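Side-chain contacts in IroE-like serine hydrolase (Shewanella oneidensis, PDB 3GFF), which probably hydrolyses ester bonds as an IroE-like member of the esterase D family, built on the alpha/beta-hydrolase fold: residues 59-64 with 253-258; 74-79 with 261-266; 96-101 with 171-176; 147-152 with 177-182. One frame throughout, in Å; residues are numbered along the deposited sequence.

Contact 1: residues 59-64 with 253-258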
loop_
_atom_site.group_PDB
_atom_site.type_symbol
_atom_site.label_atom_id
_atom_site.label_comp_id
_atom_site.label_asym_id
_atom_site.label_seq_id
_atom_site.Cartn_x
_atom_site.Cartn_y
_atom_site.Cartn_z
ATOM N N ALA A 59 6.388 3.659 -5.797
ATOM C CA ALA A 59 5.924 4.753 -6.653
ATOM C C ALA A 59 4.348 4.767 -6.812
ATOM O O ALA A 59 3.742 5.843 -6.729
ATOM C CB ALA A 59 6.642 4.722 -8.023
ATOM N N SER A 60 3.688 3.609 -6.988
ATOM C CA SER A 60 2.204 3.616 -7.089
ATOM C C SER A 60 1.535 4.061 -5.760
ATOM O O SER A 60 0.502 4.738 -5.759
ATOM C CB SER A 60 1.625 2.284 -7.587
ATOM O OG SER A 60 1.917 1.191 -6.740
ATOM N N LEU A 61 2.132 3.684 -4.633
ATOM C CA LEU A 61 1.608 4.088 -3.343
ATOM C C LEU A 61 1.805 5.606 -3.207
ATOM O O LEU A 61 0.861 6.339 -2.929
ATOM C CB LEU A 61 2.275 3.282 -2.219
ATOM C CG LEU A 61 1.991 3.748 -0.792
ATOM C CD1 LEU A 61 0.454 3.706 -0.547
ATOM C CD2 LEU A 61 2.809 2.958 0.251
ATOM N N LEU A 62 3.018 6.081 -3.454
ATOM C CA LEU A 62 3.306 7.519 -3.348
ATOM C C LEU A 62 2.392 8.420 -4.199
ATOM O O LEU A 62 1.875 9.435 -3.708
ATOM C CB LEU A 62 4.786 7.805 -3.609
ATOM C CG LEU A 62 5.733 7.308 -2.520
ATOM C CD1 LEU A 62 7.143 7.378 -3.010
ATOM C CD2 LEU A 62 5.585 8.100 -1.243
ATOM N N GLN A 63 2.206 8.061 -5.464
ATOM C CA GLN A 63 1.299 8.780 -6.348
ATOM C C GLN A 63 -0.141 8.644 -5.847
ATOM O O GLN A 63 -0.896 9.572 -5.943
ATOM C CB GLN A 63 1.412 8.237 -7.768
ATOM C CG GLN A 63 2.734 8.597 -8.485
ATOM C CD GLN A 63 2.711 9.950 -9.222
ATOM O OE1 GLN A 63 1.669 10.378 -9.772
ATOM N NE2 GLN A 63 3.873 10.617 -9.280
ATOM N N PHE A 64 -0.534 7.477 -5.340
ATOM C CA PHE A 64 -1.888 7.290 -4.806
ATOM C C PHE A 64 -2.121 8.217 -3.599
ATOM O O PHE A 64 -3.100 8.929 -3.542
ATOM C CB PHE A 64 -2.168 5.822 -4.416
ATOM C CG PHE A 64 -3.504 5.622 -3.719
ATOM C CD1 PHE A 64 -4.659 5.388 -4.437
ATOM C CD2 PHE A 64 -3.579 5.677 -2.324
ATOM C CE1 PHE A 64 -5.857 5.218 -3.806
ATOM C CE2 PHE A 64 -4.775 5.522 -1.680
ATOM C CZ PHE A 64 -5.923 5.283 -2.427
ATOM N N ILE A 253 4.176 -1.070 3.876
ATOM C CA ILE A 253 3.474 -0.417 4.998
ATOM C C ILE A 253 4.420 0.520 5.739
ATOM O O ILE A 253 3.974 1.489 6.372
ATOM C CB ILE A 253 2.762 -1.462 6.000
ATOM C CG1 ILE A 253 1.638 -0.794 6.808
ATOM C CG2 ILE A 253 3.759 -2.157 6.935
ATOM C CD1 ILE A 253 0.481 -0.122 5.945
ATOM N N GLY A 254 5.724 0.206 5.688
ATOM C CA GLY A 254 6.775 1.033 6.304
ATOM C C GLY A 254 6.875 2.392 5.617
ATOM O O GLY A 254 6.977 3.420 6.282
ATOM N N LEU A 255 6.843 2.397 4.284
ATOM C CA LEU A 255 6.809 3.642 3.508
ATOM C C LEU A 255 5.435 4.310 3.718
ATOM O O LEU A 255 5.330 5.503 3.928
ATOM C CB LEU A 255 7.021 3.357 2.014
ATOM C CG LEU A 255 6.938 4.543 1.015
ATOM C CD1 LEU A 255 8.108 5.552 1.163
ATOM C CD2 LEU A 255 6.864 4.024 -0.470
ATOM N N TYR A 256 4.368 3.524 3.674
ATOM C CA TYR A 256 3.051 4.072 3.893
ATOM C C TYR A 256 3.030 4.941 5.161
ATOM O O TYR A 256 2.685 6.126 5.127
ATOM C CB TYR A 256 2.024 2.962 3.967
ATOM C CG TYR A 256 0.595 3.461 4.018
ATOM C CD1 TYR A 256 -0.007 3.826 5.227
ATOM C CD2 TYR A 256 -0.167 3.561 2.856
ATOM C CE1 TYR A 256 -1.343 4.292 5.266
ATOM C CE2 TYR A 256 -1.458 4.037 2.880
ATOM C CZ TYR A 256 -2.055 4.410 4.080
ATOM O OH TYR A 256 -3.377 4.855 4.076
ATOM N N ASP A 257 3.469 4.379 6.277
ATOM C CA ASP A 257 3.382 5.096 7.537
ATOM C C ASP A 257 4.472 6.111 7.690
ATOM O O ASP A 257 4.269 7.155 8.366
ATOM C CB ASP A 257 3.457 4.138 8.692
ATOM C CG ASP A 257 2.255 3.291 8.815
ATOM O OD1 ASP A 257 1.120 3.759 8.467
ATOM O OD2 ASP A 257 2.456 2.163 9.340
ATOM N N GLY A 258 5.630 5.803 7.106
ATOM C CA GLY A 258 6.780 6.689 7.189
ATOM C C GLY A 258 6.563 7.996 6.466
ATOM O O GLY A 258 6.822 9.045 7.013
#

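Contact 2: residues 74-79 with 261-266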
loop_
_atom_site.group_PDB
_atom_site.type_symbol
_atom_site.label_atom_id
_atom_site.label_comp_id
_atom_site.label_asym_id
_atom_site.label_seq_id
_atom_site.Cartn_x
_atom_site.Cartn_y
_atom_site.Cartn_z
ATOM N N PRO A 74 2.010 15.558 -0.060
ATOM C CA PRO A 74 2.129 16.438 -1.212
ATOM C C PRO A 74 2.689 15.709 -2.440
ATOM O O PRO A 74 3.130 14.546 -2.358
ATOM C CB PRO A 74 3.077 17.538 -0.724
ATOM C CG PRO A 74 3.822 16.979 0.392
ATOM C CD PRO A 74 3.068 15.794 0.934
ATOM N N LYS A 75 2.658 16.393 -3.572
ATOM C CA LYS A 75 3.224 15.855 -4.804
ATOM C C LYS A 75 4.755 15.795 -4.700
ATOM O O LYS A 75 5.357 16.673 -4.152
ATOM C CB LYS A 75 2.802 16.738 -5.979
ATOM C CG LYS A 75 1.276 16.786 -6.248
ATOM C CD LYS A 75 0.806 15.505 -6.825
ATOM C CE LYS A 75 -0.649 15.561 -7.347
ATOM N NZ LYS A 75 -1.662 15.750 -6.280
ATOM N N VAL A 76 5.382 14.737 -5.200
ATOM C CA VAL A 76 6.845 14.622 -5.187
ATOM C C VAL A 76 7.360 14.088 -6.529
ATOM O O VAL A 76 6.587 13.560 -7.317
ATOM C CB VAL A 76 7.329 13.651 -4.108
ATOM C CG1 VAL A 76 6.842 14.113 -2.701
ATOM C CG2 VAL A 76 6.843 12.214 -4.412
ATOM N N ILE A 77 8.664 14.270 -6.752
ATOM C CA ILE A 77 9.421 13.697 -7.862
ATOM C C ILE A 77 9.987 12.409 -7.243
ATOM O O ILE A 77 10.580 12.448 -6.172
ATOM C CB ILE A 77 10.589 14.620 -8.327
ATOM C CG1 ILE A 77 10.031 15.896 -8.997
ATOM C CG2 ILE A 77 11.551 13.885 -9.297
ATOM C CD1 ILE A 77 11.043 16.985 -9.237
ATOM N N ILE A 78 9.710 11.266 -7.873
ATOM C CA ILE A 78 10.181 9.976 -7.374
ATOM C C ILE A 78 11.349 9.509 -8.233
ATOM O O ILE A 78 11.221 9.438 -9.467
ATOM C CB ILE A 78 9.087 8.895 -7.418
ATOM C CG1 ILE A 78 7.781 9.454 -6.839
ATOM C CG2 ILE A 78 9.538 7.661 -6.618
ATOM C CD1 ILE A 78 6.631 8.510 -6.889
ATOM N N VAL A 79 12.496 9.273 -7.593
ATOM C CA VAL A 79 13.670 8.750 -8.263
ATOM C C VAL A 79 13.979 7.346 -7.724
ATOM O O VAL A 79 14.246 7.206 -6.556
ATOM C CB VAL A 79 14.902 9.657 -8.069
ATOM C CG1 VAL A 79 16.125 9.037 -8.773
ATOM C CG2 VAL A 79 14.622 11.000 -8.668
ATOM N N HIS A 261 3.737 10.103 8.060
ATOM C CA HIS A 261 4.240 10.768 9.240
ATOM C C HIS A 261 5.130 11.971 8.864
ATOM O O HIS A 261 5.011 13.052 9.440
ATOM C CB HIS A 261 5.045 9.782 10.073
ATOM C CG HIS A 261 5.772 10.424 11.203
ATOM N ND1 HIS A 261 5.121 10.863 12.331
ATOM C CD2 HIS A 261 7.081 10.730 11.370
ATOM C CE1 HIS A 261 5.999 11.397 13.162
ATOM N NE2 HIS A 261 7.191 11.335 12.607
ATOM N N LEU A 262 6.000 11.792 7.871
ATOM C CA LEU A 262 6.853 12.888 7.418
ATOM C C LEU A 262 6.064 14.105 6.953
ATOM O O LEU A 262 6.433 15.233 7.253
ATOM C CB LEU A 262 7.768 12.437 6.262
ATOM C CG LEU A 262 8.762 13.501 5.790
ATOM C CD1 LEU A 262 9.851 13.776 6.886
ATOM C CD2 LEU A 262 9.420 13.057 4.449
ATOM N N PHE A 263 4.978 13.874 6.221
ATOM C CA PHE A 263 4.165 14.962 5.656
ATOM C C PHE A 263 2.867 15.311 6.373
ATOM O O PHE A 263 2.065 16.122 5.879
ATOM C CB PHE A 263 3.862 14.644 4.196
ATOM C CG PHE A 263 5.073 14.678 3.331
ATOM C CD1 PHE A 263 5.793 15.853 3.181
ATOM C CD2 PHE A 263 5.491 13.556 2.645
ATOM C CE1 PHE A 263 6.909 15.890 2.368
ATOM C CE2 PHE A 263 6.582 13.595 1.845
ATOM C CZ PHE A 263 7.298 14.748 1.707
ATOM N N LYS A 264 2.695 14.727 7.549
ATOM C CA LYS A 264 1.522 14.879 8.372
ATOM C C LYS A 264 1.113 16.331 8.614
ATOM O O LYS A 264 -0.028 16.724 8.359
ATOM C CB LYS A 264 1.783 14.174 9.716
ATOM C CG LYS A 264 0.578 14.041 10.647
ATOM C CD LYS A 264 0.943 13.268 11.966
ATOM C CE LYS A 264 1.674 11.923 11.686
ATOM N NZ LYS A 264 1.683 10.896 12.797
ATOM N N ASP A 265 2.062 17.147 9.072
ATOM C CA ASP A 265 1.741 18.520 9.442
ATOM C C ASP A 265 1.642 19.525 8.284
ATOM O O ASP A 265 1.492 20.717 8.537
ATOM C CB ASP A 265 2.752 18.997 10.477
ATOM C CG ASP A 265 2.725 18.172 11.715
ATOM O OD1 ASP A 265 1.637 17.740 12.146
ATOM O OD2 ASP A 265 3.809 17.947 12.283
ATOM N N PHE A 266 1.716 19.036 7.039
ATOM C CA PHE A 266 1.682 19.889 5.825
ATOM C C PHE A 266 0.281 20.210 5.381
ATOM O O PHE A 266 0.077 21.144 4.590
ATOM C CB PHE A 266 2.383 19.210 4.642
ATOM C CG PHE A 266 3.880 19.185 4.731
ATOM C CD1 PHE A 266 4.532 18.561 5.787
ATOM C CD2 PHE A 266 4.648 19.723 3.710
ATOM C CE1 PHE A 266 5.893 18.519 5.844
ATOM C CE2 PHE A 266 6.023 19.662 3.755
ATOM C CZ PHE A 266 6.649 19.048 4.825
#

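Contact 3: residues 96-101 with 171-176. With IMD (imidazole), chain D.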
loop_
_atom_site.group_PDB
_atom_site.type_symbol
_atom_site.label_atom_id
_atom_site.label_comp_id
_atom_site.label_asym_id
_atom_site.label_seq_id
_atom_site.Cartn_x
_atom_site.Cartn_y
_atom_site.Cartn_z
ATOM N N LEU A 96 33.996 -10.050 5.399
ATOM C CA LEU A 96 33.772 -11.263 4.613
ATOM C C LEU A 96 32.886 -12.254 5.366
ATOM O O LEU A 96 32.630 -13.336 4.845
ATOM C CB LEU A 96 35.108 -11.946 4.326
ATOM C CG LEU A 96 36.131 -11.147 3.506
ATOM C CD1 LEU A 96 37.505 -11.801 3.518
ATOM C CD2 LEU A 96 35.601 -10.895 2.074
ATOM N N VAL A 97 32.401 -11.893 6.558
ATOM C CA VAL A 97 31.666 -12.825 7.389
ATOM C C VAL A 97 30.291 -12.334 7.850
ATOM O O VAL A 97 30.020 -11.143 7.876
ATOM C CB VAL A 97 32.479 -13.256 8.685
ATOM C CG1 VAL A 97 33.770 -14.041 8.339
ATOM C CG2 VAL A 97 32.800 -12.041 9.583
ATOM N N LEU A 98 29.429 -13.305 8.170
ATOM C CA LEU A 98 28.120 -13.058 8.762
ATOM C C LEU A 98 28.379 -12.852 10.269
ATOM O O LEU A 98 29.466 -13.124 10.727
ATOM C CB LEU A 98 27.194 -14.267 8.545
ATOM C CG LEU A 98 26.738 -14.578 7.117
ATOM C CD1 LEU A 98 26.461 -16.056 6.907
ATOM C CD2 LEU A 98 25.508 -13.704 6.740
ATOM N N PRO A 99 27.379 -12.368 11.039
ATOM C CA PRO A 99 27.540 -12.148 12.489
ATOM C C PRO A 99 27.978 -13.376 13.273
ATOM O O PRO A 99 28.586 -13.256 14.351
ATOM C CB PRO A 99 26.134 -11.726 12.925
ATOM C CG PRO A 99 25.529 -11.131 11.725
ATOM C CD PRO A 99 26.037 -11.957 10.577
ATOM N N SER A 100 27.665 -14.549 12.728
ATOM C CA SER A 100 28.043 -15.831 13.321
ATOM C C SER A 100 29.524 -16.102 13.227
ATOM O O SER A 100 30.011 -16.968 13.964
ATOM C CB SER A 100 27.346 -16.961 12.571
ATOM O OG SER A 100 27.624 -16.861 11.188
ATOM N N GLY A 101 30.227 -15.396 12.322
ATOM C CA GLY A 101 31.656 -15.645 12.070
ATOM C C GLY A 101 31.883 -16.504 10.825
ATOM O O GLY A 101 32.995 -16.647 10.355
ATOM N N SER A 171 19.216 -3.612 7.861
ATOM C CA SER A 171 20.053 -4.785 8.117
ATOM C C SER A 171 21.260 -4.398 9.034
ATOM O O SER A 171 22.422 -4.494 8.619
ATOM C CB SER A 171 20.556 -5.342 6.776
ATOM O OG SER A 171 19.476 -5.647 5.882
ATOM N N LEU A 172 20.962 -3.968 10.262
ATOM C CA LEU A 172 21.965 -3.564 11.243
ATOM C C LEU A 172 22.860 -4.733 11.658
ATOM O O LEU A 172 23.934 -4.523 12.224
ATOM C CB LEU A 172 21.303 -2.938 12.500
ATOM C CG LEU A 172 20.560 -1.594 12.331
ATOM C CD1 LEU A 172 19.882 -1.106 13.671
ATOM C CD2 LEU A 172 21.533 -0.538 11.869
ATOM N N TRP A 173 22.404 -5.962 11.430
ATOM C CA TRP A 173 23.230 -7.134 11.700
ATOM C C TRP A 173 24.524 -7.146 10.847
ATOM O O TRP A 173 25.547 -7.769 11.226
ATOM C CB TRP A 173 22.434 -8.416 11.479
ATOM C CG TRP A 173 21.949 -8.570 10.079
ATOM C CD1 TRP A 173 20.725 -8.234 9.609
ATOM C CD2 TRP A 173 22.698 -9.058 8.948
ATOM N NE1 TRP A 173 20.642 -8.511 8.266
ATOM C CE2 TRP A 173 21.845 -8.998 7.831
ATOM C CE3 TRP A 173 24.003 -9.538 8.779
ATOM C CZ2 TRP A 173 22.242 -9.401 6.562
ATOM C CZ3 TRP A 173 24.410 -9.920 7.518
ATOM C CH2 TRP A 173 23.523 -9.859 6.421
ATOM N N PHE A 174 24.522 -6.408 9.734
ATOM C CA PHE A 174 25.674 -6.444 8.875
ATOM C C PHE A 174 26.892 -5.895 9.608
ATOM O O PHE A 174 26.855 -4.799 10.168
ATOM C CB PHE A 174 25.455 -5.730 7.552
ATOM C CG PHE A 174 26.661 -5.767 6.679
ATOM C CD1 PHE A 174 26.948 -6.878 5.941
ATOM C CD2 PHE A 174 27.559 -4.732 6.690
ATOM C CE1 PHE A 174 28.087 -6.945 5.180
ATOM C CE2 PHE A 174 28.695 -4.782 5.920
ATOM C CZ PHE A 174 28.949 -5.877 5.149
ATOM N N ASP A 175 27.958 -6.694 9.621
ATOM C CA ASP A 175 29.219 -6.346 10.261
ATOM C C ASP A 175 28.998 -5.864 11.685
ATOM O O ASP A 175 29.664 -4.925 12.133
ATOM C CB ASP A 175 29.988 -5.322 9.412
ATOM C CG ASP A 175 31.397 -5.042 9.946
ATOM O OD1 ASP A 175 31.940 -5.886 10.679
ATOM O OD2 ASP A 175 31.986 -3.993 9.624
ATOM N N SER A 176 28.064 -6.513 12.383
ATOM C CA SER A 176 27.802 -6.283 13.805
ATOM C C SER A 176 28.759 -7.132 14.655
ATOM O O SER A 176 29.019 -8.309 14.317
ATOM C CB SER A 176 26.369 -6.634 14.198
ATOM O OG SER A 176 26.024 -7.957 13.815
HETATM N N1 IMD D . 18.724 -8.777 5.666
HETATM C C2 IMD D . 17.882 -9.195 6.653
HETATM N N3 IMD D . 17.289 -10.362 6.266
HETATM C C4 IMD D . 17.743 -10.672 5.020
HETATM C C5 IMD D . 18.657 -9.672 4.648
HETATM O O HOH W 1 28.365 -9.644 9.309
HETATM O O HOH W 2 29.315 -10.829 15.352
#

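Contact 4: residues 147-152 with 177-182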
loop_
_atom_site.group_PDB
_atom_site.type_symbol
_atom_site.label_atom_id
_atom_site.label_comp_id
_atom_site.label_asym_id
_atom_site.label_seq_id
_atom_site.Cartn_x
_atom_site.Cartn_y
_atom_site.Cartn_z
ATOM N N GLY A 147 19.571 -1.467 1.925
ATOM C CA GLY A 147 19.401 -0.046 1.557
ATOM C C GLY A 147 19.168 0.831 2.798
ATOM O O GLY A 147 19.449 2.035 2.796
ATOM N N GLY A 148 18.636 0.239 3.865
ATOM C CA GLY A 148 18.467 0.934 5.139
ATOM C C GLY A 148 19.810 1.383 5.717
ATOM O O GLY A 148 19.878 2.374 6.406
ATOM N N LEU A 149 20.869 0.623 5.429
ATOM C CA LEU A 149 22.223 0.900 5.894
ATOM C C LEU A 149 22.778 2.114 5.185
ATOM O O LEU A 149 23.614 2.791 5.756
ATOM C CB LEU A 149 23.171 -0.284 5.659
ATOM C CG LEU A 149 22.960 -1.522 6.508
ATOM C CD1 LEU A 149 23.749 -2.692 5.950
ATOM C CD2 LEU A 149 23.356 -1.199 7.960
ATOM N N VAL A 150 22.333 2.356 3.945
ATOM C CA VAL A 150 22.736 3.539 3.172
ATOM C C VAL A 150 22.164 4.791 3.860
ATOM O O VAL A 150 22.865 5.802 4.031
ATOM C CB VAL A 150 22.255 3.476 1.730
ATOM C CG1 VAL A 150 22.581 4.793 1.009
ATOM C CG2 VAL A 150 22.839 2.269 0.998
ATOM N N ALA A 151 20.881 4.720 4.230
ATOM C CA ALA A 151 20.214 5.784 5.008
ATOM C C ALA A 151 21.004 6.051 6.277
ATOM O O ALA A 151 21.349 7.190 6.548
ATOM C CB ALA A 151 18.770 5.414 5.344
HETATM N N MSE A 152 21.351 4.999 7.025
HETATM C CA MSE A 152 22.092 5.171 8.294
HETATM C C MSE A 152 23.429 5.850 8.089
HETATM O O MSE A 152 23.798 6.718 8.866
HETATM C CB MSE A 152 22.321 3.826 9.004
HETATM C CG MSE A 152 21.047 3.134 9.537
HETATM SE SE MSE A 152 19.867 4.345 10.553
HETATM C CE MSE A 152 18.588 3.144 11.246
ATOM N N PRO A 177 29.201 -6.583 15.807
ATOM C CA PRO A 177 28.807 -5.291 16.404
ATOM C C PRO A 177 29.503 -4.019 15.897
ATOM O O PRO A 177 29.104 -2.926 16.274
ATOM C CB PRO A 177 29.167 -5.498 17.890
ATOM C CG PRO A 177 30.353 -6.371 17.858
ATOM C CD PRO A 177 30.191 -7.280 16.650
ATOM N N HIS A 178 30.549 -4.178 15.091
ATOM C CA HIS A 178 31.357 -3.082 14.596
ATOM C C HIS A 178 30.611 -1.914 13.955
ATOM O O HIS A 178 30.809 -0.768 14.389
ATOM C CB HIS A 178 32.422 -3.598 13.618
ATOM C CG HIS A 178 33.292 -2.525 13.032
ATOM N ND1 HIS A 178 34.356 -1.966 13.714
ATOM C CD2 HIS A 178 33.281 -1.939 11.813
ATOM C CE1 HIS A 178 34.940 -1.059 12.947
ATOM N NE2 HIS A 178 34.303 -1.019 11.788
ATOM N N TYR A 179 29.817 -2.149 12.911
ATOM C CA TYR A 179 29.158 -1.012 12.278
ATOM C C TYR A 179 28.169 -0.336 13.221
ATOM O O TYR A 179 28.130 0.879 13.342
ATOM C CB TYR A 179 28.522 -1.331 10.902
ATOM C CG TYR A 179 27.846 -0.105 10.331
ATOM C CD1 TYR A 179 28.595 1.021 10.018
ATOM C CD2 TYR A 179 26.448 -0.041 10.178
ATOM C CE1 TYR A 179 28.011 2.146 9.573
ATOM C CE2 TYR A 179 25.847 1.101 9.696
ATOM C CZ TYR A 179 26.638 2.191 9.404
ATOM O OH TYR A 179 26.078 3.342 8.938
ATOM N N LEU A 180 27.379 -1.138 13.895
ATOM C CA LEU A 180 26.377 -0.640 14.809
ATOM C C LEU A 180 27.000 0.282 15.873
ATOM O O LEU A 180 26.392 1.265 16.230
ATOM C CB LEU A 180 25.663 -1.834 15.450
ATOM C CG LEU A 180 24.589 -1.549 16.493
ATOM C CD1 LEU A 180 23.451 -0.705 15.881
ATOM C CD2 LEU A 180 24.075 -2.872 17.051
ATOM N N THR A 181 28.193 -0.051 16.381
ATOM C CA THR A 181 28.884 0.777 17.366
ATOM C C THR A 181 29.208 2.124 16.764
ATOM O O THR A 181 29.091 3.137 17.446
ATOM C CB THR A 181 30.214 0.132 17.860
ATOM O OG1 THR A 181 29.928 -1.090 18.536
ATOM C CG2 THR A 181 30.938 1.044 18.804
ATOM N N LEU A 182 29.648 2.144 15.501
ATOM C CA LEU A 182 29.929 3.415 14.805
ATOM C C LEU A 182 28.690 4.288 14.744
ATOM O O LEU A 182 28.775 5.503 14.924
ATOM C CB LEU A 182 30.441 3.172 13.387
ATOM C CG LEU A 182 31.932 2.900 13.244
ATOM C CD1 LEU A 182 32.497 2.130 14.419
ATOM C CD2 LEU A 182 32.189 2.227 11.905
#

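Contact 1: residues 59-64 with 253-258
Leu61 and Tyr256 meet with both leucine methyls turned to the tyrosine. All the contacts between the two segments are apolar. Leu61 CD1 lies 3.5 Å from Tyr256 CD2. It approaches the edge of the ring, near its plane, and does not sit on a face. The other branch goes to the stem of the same residue, with Leu61 CD2 3.8 Å from Tyr256 CB. The two side chains cross at about a right angle. Leu61 can reach this far because its CG is anti to the backbone N (chi1 171°), which carries the fork out toward helix 250-263. An alanine in place of Leu61 would take away both methyls and would probably leave a gap beside the Tyr256 ring edge and CB.

A second apolar patch lies beside the first. Leu62 CG is 4.0 Å from Leu255 CD2, and these side chains also cross almost squarely. Leu61 CD2 closes in on Leu255 CD2 at 4.3 Å and joins the two patches.

The segments belong to helices 51-65 and 250-263 of an alpha/beta-hydrolase fold. The axes of segments 59-64 and 253-258 approach to 10.4 Å and run roughly parallel, 26° apart. Leu62 also packs on Ile78 of strand 77-81, so helix 51-65 rests on the central sheet.

Some polar ends reach the second subunit. Tyr256 OH is hydrogen-bonded to Glu245 of that subunit, and Ser60 OG to Ser60 of that subunit. Phe64 stacks its ring with His57 of the same neighbour.

Contact 2: residues 74-79 with 261-266
The Phe263 ring is held between Pro74 on one face and Leu262 on the other. Pro74 CD lies over the ring, 3.7 Å from its centroid and 26° off the normal. This is a CH-pi contact. The carbon is shifted toward the rim, where Pro74 CD comes within 3.3 Å of Phe263 CG. Pro74 CG follows the ring outward and is 3.6 Å from Phe263 CD1. On the opposite face Leu262 CD2 is also offset toward the rim. Phe266 CD1 lies at the edge of the Phe263 ring, in its plane. In return, Phe263 CD1 stands 3.6 Å above the plane of the Phe266 ring, over its centre. The two phenylalanines thus meet with the edge of Phe263 toward a face of Phe266.

The remaining contacts are looser. Pro74 CG is 4.4 Å from Phe266 CD2, and Val76 CG1 is 4.5 Å from Phe263 CZ at the far end of the ring. Phe263 CG is anti to its own carbonyl carbon (chi1 -67°). This sends the ring toward Pro74 and Val76.

Phe266 also packs on Leu287 of helix 277-291, and its carbonyl is hydrogen-bonded to Tyr284. Asp265 forms a salt bridge with Arg290 of that helix. The chain after Phe263 is thus bonded to helix 277-291.

Residues 74-76 lead into strand 77-81 of the central sheet, while Phe263 lies near the C-terminal end of helix 250-263. The contact joins the loop leading into strand 77-81 to the end region of that helix, an arrangement in keeping with the alpha/beta-hydrolase fold.

Contact 3: residues 96-101 with 171-176
Trp173 runs from Pro99 at its base to a bound imidazole at its indole nitrogen. Trp173 CB is 4.1 Å from Pro99 CG. CG is placed between the backbone N and the carbonyl carbon (chi1 61°), and the ring lies back over its own turn, with Phe174 CB and Ser171 O on one face. Further out, Trp173 CE3 is 3.6 Å from Pro99 CD. Next along the six-membered ring, Trp173 CZ3 is 4.0 Å from Leu98 CD2, and these two side chains lie side by side, pointing the same way. On the other side of the indole, Trp173 NE1 is 3.2 Å from imidazole N1, which sits at the ring edge in plane.

That imidazole, probably from the crystallisation liquor, donates a hydrogen bond to Ser171 OG. Ser171 OG is also bonded to Ser145, the probable nucleophile of an alpha/beta-hydrolase Ser-His-Asp triad. Trp173 therefore lies beside what is probably the active site. Phe146 and His216 meet the indole steeply.

The carbonyl of Trp173 closes its own type II turn. Ser176 OG donates to Trp173 O at 2.6 Å, and Ser176 N reaches the same oxygen from the same face. Ser176 OG is also hydrogen-bonded to Tyr215. Pro99 CG lies 3.4 Å from Trp173 O, which already accepts two hydrogen bonds. Two waters link the loops. One joins Val97 O to Asp175 N, and the other donates to both Pro99 O and Ser176 O.

Contact 4: residues 147-152 with 177-182
Tyr179 reaches from helix 178-189 to Leu149 and Met152 of helix 146-156. The apolar contact is with Leu149. Leu149 CD2 lies 3.8 Å from Tyr179 CE2 and 4.0 Å from Tyr179 CD2. The two side chains slide past each other in opposite directions. Tyr179 has its CG anti to the backbone N (chi1 179°), which extends the ring toward the other helix.

The polar end goes past Leu149 to Met152, a selenomethionine here. Tyr179 OH is 3.7 Å from Met152 C and 3.8 Å from Met152 CB. These are packing contacts. The hydroxyl finds its hydrogen bond with Glu153, the next residue of the same helix. A phenylalanine at Tyr179 would lack the hydroxyl and would probably leave the Glu153 carboxylate without this buried mate.

Within 177-182, Thr181 OG1 donates to Pro177 O at 3.0 Å, from above the carbonyl plane, and Thr181 N donates to the same oxygen.

Gly147 belongs to a GxSxG pattern consistent with a nucleophile elbow. The contact packs the helix that follows this probable elbow against helix 178-189, within an alpha/beta-hydrolase fold.

The contacts form two pairs. Contacts 1 and 2 have centres about 10 Å apart and share helix 250-263. They touch where Ile78 packs on Ala59 and Leu62. Contacts 3 and 4 have centres about 11 Å apart and touch through Leu149 and Phe174. The pairs are 24 to 34 Å apart, centre to centre. Along the chain, contacts 1 and 2 interleave and enclose contacts 3 and 4, which interleave in turn. The first pair brings early elements, helix 51-65 and strand 77-81, to the late helix 250-263, with contact 1 also at the subunit interface. The second pair lies near the probable catalytic serine.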